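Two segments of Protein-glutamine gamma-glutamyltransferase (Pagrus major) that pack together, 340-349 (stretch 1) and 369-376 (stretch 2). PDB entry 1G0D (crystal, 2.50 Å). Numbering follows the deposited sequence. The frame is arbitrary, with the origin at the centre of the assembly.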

# COMPACT_ATOMS: atom_id res chain seq x y z
N SER A 340 -19.36 -3.07 -0.27
CA SER A 340 -20.56 -2.41 0.15
C SER A 340 -20.62 -2.50 1.69
O SER A 340 -20.19 -3.50 2.30
CB SER A 340 -21.76 -3.09 -0.48
OG SER A 340 -22.04 -4.30 0.18
N ARG A 341 -21.15 -1.46 2.31
CA ARG A 341 -21.20 -1.40 3.77
C ARG A 341 -22.59 -1.60 4.30
O ARG A 341 -23.29 -0.65 4.66
CB ARG A 341 -20.66 -0.05 4.28
CG ARG A 341 -19.21 0.20 3.98
CD ARG A 341 -18.31 -0.86 4.61
NE ARG A 341 -18.37 -0.90 6.07
CZ ARG A 341 -17.73 -0.05 6.88
NH1 ARG A 341 -17.85 -0.18 8.20
NH2 ARG A 341 -17.00 0.92 6.38
N GLU A 342 -23.00 -2.84 4.36
CA GLU A 342 -24.31 -3.14 4.87
C GLU A 342 -24.37 -2.88 6.38
O GLU A 342 -25.44 -2.84 6.97
CB GLU A 342 -24.63 -4.57 4.53
CG GLU A 342 -24.73 -4.77 3.05
CD GLU A 342 -25.56 -5.98 2.70
OE1 GLU A 342 -25.51 -6.39 1.52
OE2 GLU A 342 -26.26 -6.52 3.59
N ASP A 343 -23.21 -2.69 7.00
CA ASP A 343 -23.19 -2.42 8.43
C ASP A 343 -23.43 -0.94 8.78
O ASP A 343 -23.42 -0.58 9.95
CB ASP A 343 -21.85 -2.89 9.03
CG ASP A 343 -20.65 -2.19 8.43
OD1 ASP A 343 -20.64 -1.95 7.21
OD2 ASP A 343 -19.70 -1.88 9.18
N LEU A 344 -23.66 -0.10 7.77
CA LEU A 344 -23.87 1.32 8.01
C LEU A 344 -25.00 1.87 7.15
O LEU A 344 -25.47 1.23 6.22
CB LEU A 344 -22.61 2.14 7.68
CG LEU A 344 -21.17 1.66 7.74
CD1 LEU A 344 -20.28 2.57 6.90
CD2 LEU A 344 -20.69 1.63 9.17
N PRO A 345 -25.45 3.09 7.45
CA PRO A 345 -26.51 3.71 6.68
C PRO A 345 -26.26 3.71 5.18
O PRO A 345 -25.13 3.49 4.71
CB PRO A 345 -26.55 5.13 7.23
CG PRO A 345 -26.14 4.96 8.61
CD PRO A 345 -25.05 3.95 8.57
N GLU A 346 -27.34 3.95 4.43
CA GLU A 346 -27.35 4.01 2.98
C GLU A 346 -26.34 5.05 2.56
O GLU A 346 -26.30 6.11 3.15
CB GLU A 346 -28.73 4.48 2.50
CG GLU A 346 -29.21 3.88 1.18
CD GLU A 346 -30.20 2.70 1.37
OE1 GLU A 346 -29.75 1.56 1.66
OE2 GLU A 346 -31.43 2.92 1.23
N GLY A 347 -25.51 4.75 1.56
CA GLY A 347 -24.59 5.76 1.08
C GLY A 347 -23.11 5.64 1.30
O GLY A 347 -22.35 6.39 0.71
N ASN A 348 -22.70 4.67 2.11
CA ASN A 348 -21.29 4.52 2.40
C ASN A 348 -20.64 3.39 1.64
O ASN A 348 -19.55 2.94 1.97
CB ASN A 348 -21.15 4.33 3.89
CG ASN A 348 -21.79 5.47 4.67
OD1 ASN A 348 -21.26 6.59 4.70
ND2 ASN A 348 -22.93 5.20 5.29
N ASP A 349 -21.30 2.96 0.57
CA ASP A 349 -20.80 1.85 -0.24
C ASP A 349 -19.67 2.29 -1.12
O ASP A 349 -19.55 3.45 -1.42
CB ASP A 349 -21.90 1.38 -1.17
CG ASP A 349 -22.93 0.51 -0.52
OD1 ASP A 349 -23.74 -0.02 -1.30
OD2 ASP A 349 -22.95 0.34 0.72
N GLY A 369 -9.78 2.18 9.80
CA GLY A 369 -10.72 1.65 8.84
C GLY A 369 -11.17 0.23 9.06
O GLY A 369 -10.72 -0.42 9.98
N PRO A 370 -12.02 -0.32 8.17
CA PRO A 370 -12.55 0.33 6.96
C PRO A 370 -13.46 1.51 7.14
O PRO A 370 -14.51 1.41 7.77
CB PRO A 370 -13.25 -0.81 6.24
CG PRO A 370 -13.64 -1.68 7.28
CD PRO A 370 -12.57 -1.66 8.32
N CYS A 371 -13.06 2.64 6.55
CA CYS A 371 -13.82 3.89 6.62
C CYS A 371 -14.28 4.38 5.24
O CYS A 371 -13.47 4.58 4.35
CB CYS A 371 -12.97 5.00 7.28
SG CYS A 371 -13.84 6.58 7.29
N PRO A 372 -15.59 4.60 5.05
CA PRO A 372 -16.05 5.07 3.76
C PRO A 372 -15.34 6.32 3.31
O PRO A 372 -15.36 7.31 4.02
CB PRO A 372 -17.52 5.35 4.00
CG PRO A 372 -17.90 4.38 5.09
CD PRO A 372 -16.71 4.44 5.99
N VAL A 373 -14.72 6.31 2.15
CA VAL A 373 -14.11 7.53 1.64
C VAL A 373 -15.21 8.61 1.47
O VAL A 373 -14.93 9.82 1.46
CB VAL A 373 -13.47 7.29 0.28
CG1 VAL A 373 -12.94 8.59 -0.27
CG2 VAL A 373 -12.41 6.27 0.38
N ALA A 374 -16.47 8.18 1.33
CA ALA A 374 -17.60 9.11 1.16
C ALA A 374 -17.95 9.83 2.44
O ALA A 374 -18.45 10.95 2.39
CB ALA A 374 -18.83 8.37 0.66
N ALA A 375 -17.70 9.16 3.58
CA ALA A 375 -17.97 9.74 4.89
C ALA A 375 -16.94 10.82 5.09
O ALA A 375 -17.19 11.81 5.76
CB ALA A 375 -17.83 8.70 5.98
N ILE A 376 -15.77 10.65 4.50
CA ILE A 376 -14.75 11.68 4.62
C ILE A 376 -15.19 12.89 3.77
O ILE A 376 -15.29 14.02 4.27
CB ILE A 376 -13.35 11.18 4.13
CG1 ILE A 376 -12.91 9.95 4.95
CG2 ILE A 376 -12.33 12.29 4.24
CD1 ILE A 376 -12.90 10.19 6.43
O HOH W 1 -17.30 5.46 0.04

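How do the two backbones meet? Stretch 1 has no regular helix or strand and folds through two turns, a type I turn from Arg 341 to Leu 344 and a type II turn from Pro 345 to Asn 348. Stretch 2 passes from a strand into a helix, with Pro 372 at the N-cap position. The CA atoms come nearest there: those of Asn 348 and Pro 372 lie 5.4 Å apart, and no backbone-to-backbone hydrogen bond joins the stretches.

What polar bonding crosses the contact? Arg 341 NH2 donates to Pro 370 O at 2.9 Å, a weak hydrogen bond because its N-H...O angle is only 128°. Pro 370 CB also lies over one face of the guanidinium, 4.1 Å from Arg 341 NH2.

What steadies that arginine? Within its own stretch, Asp 343 grips the guanidinium in a salt bridge: Arg 341 NE reaches Asp 343 OD1 and Arg 341 NH1 reaches Asp 343 OD2, both at 2.7 Å. Opposite charges are thus paired through two hydrogen bonds, while NH2 extends to stretch 2.

Which nonpolar surfaces pack together? The ring of Pro 372 is the hub, and this residue has the largest area covered by the other stretch. Its CG lies 3.5 Å from Leu 344 CD1 and also 3.5 Å from Asn 348 CB, so even a polar residue contributes carbon to the packing. Asn 348 ND2 donates to Pro 345 O at 2.8 Å across the second turn, within its own stretch. Beside this, Ala 374 CB rests 4.0 Å from Gly 347 O.

Does water help? One water accepts from Ala 374 N at 3.1 Å and donates weakly to Asp 349 O at 3.4 Å, linking the helix start to the end of stretch 1.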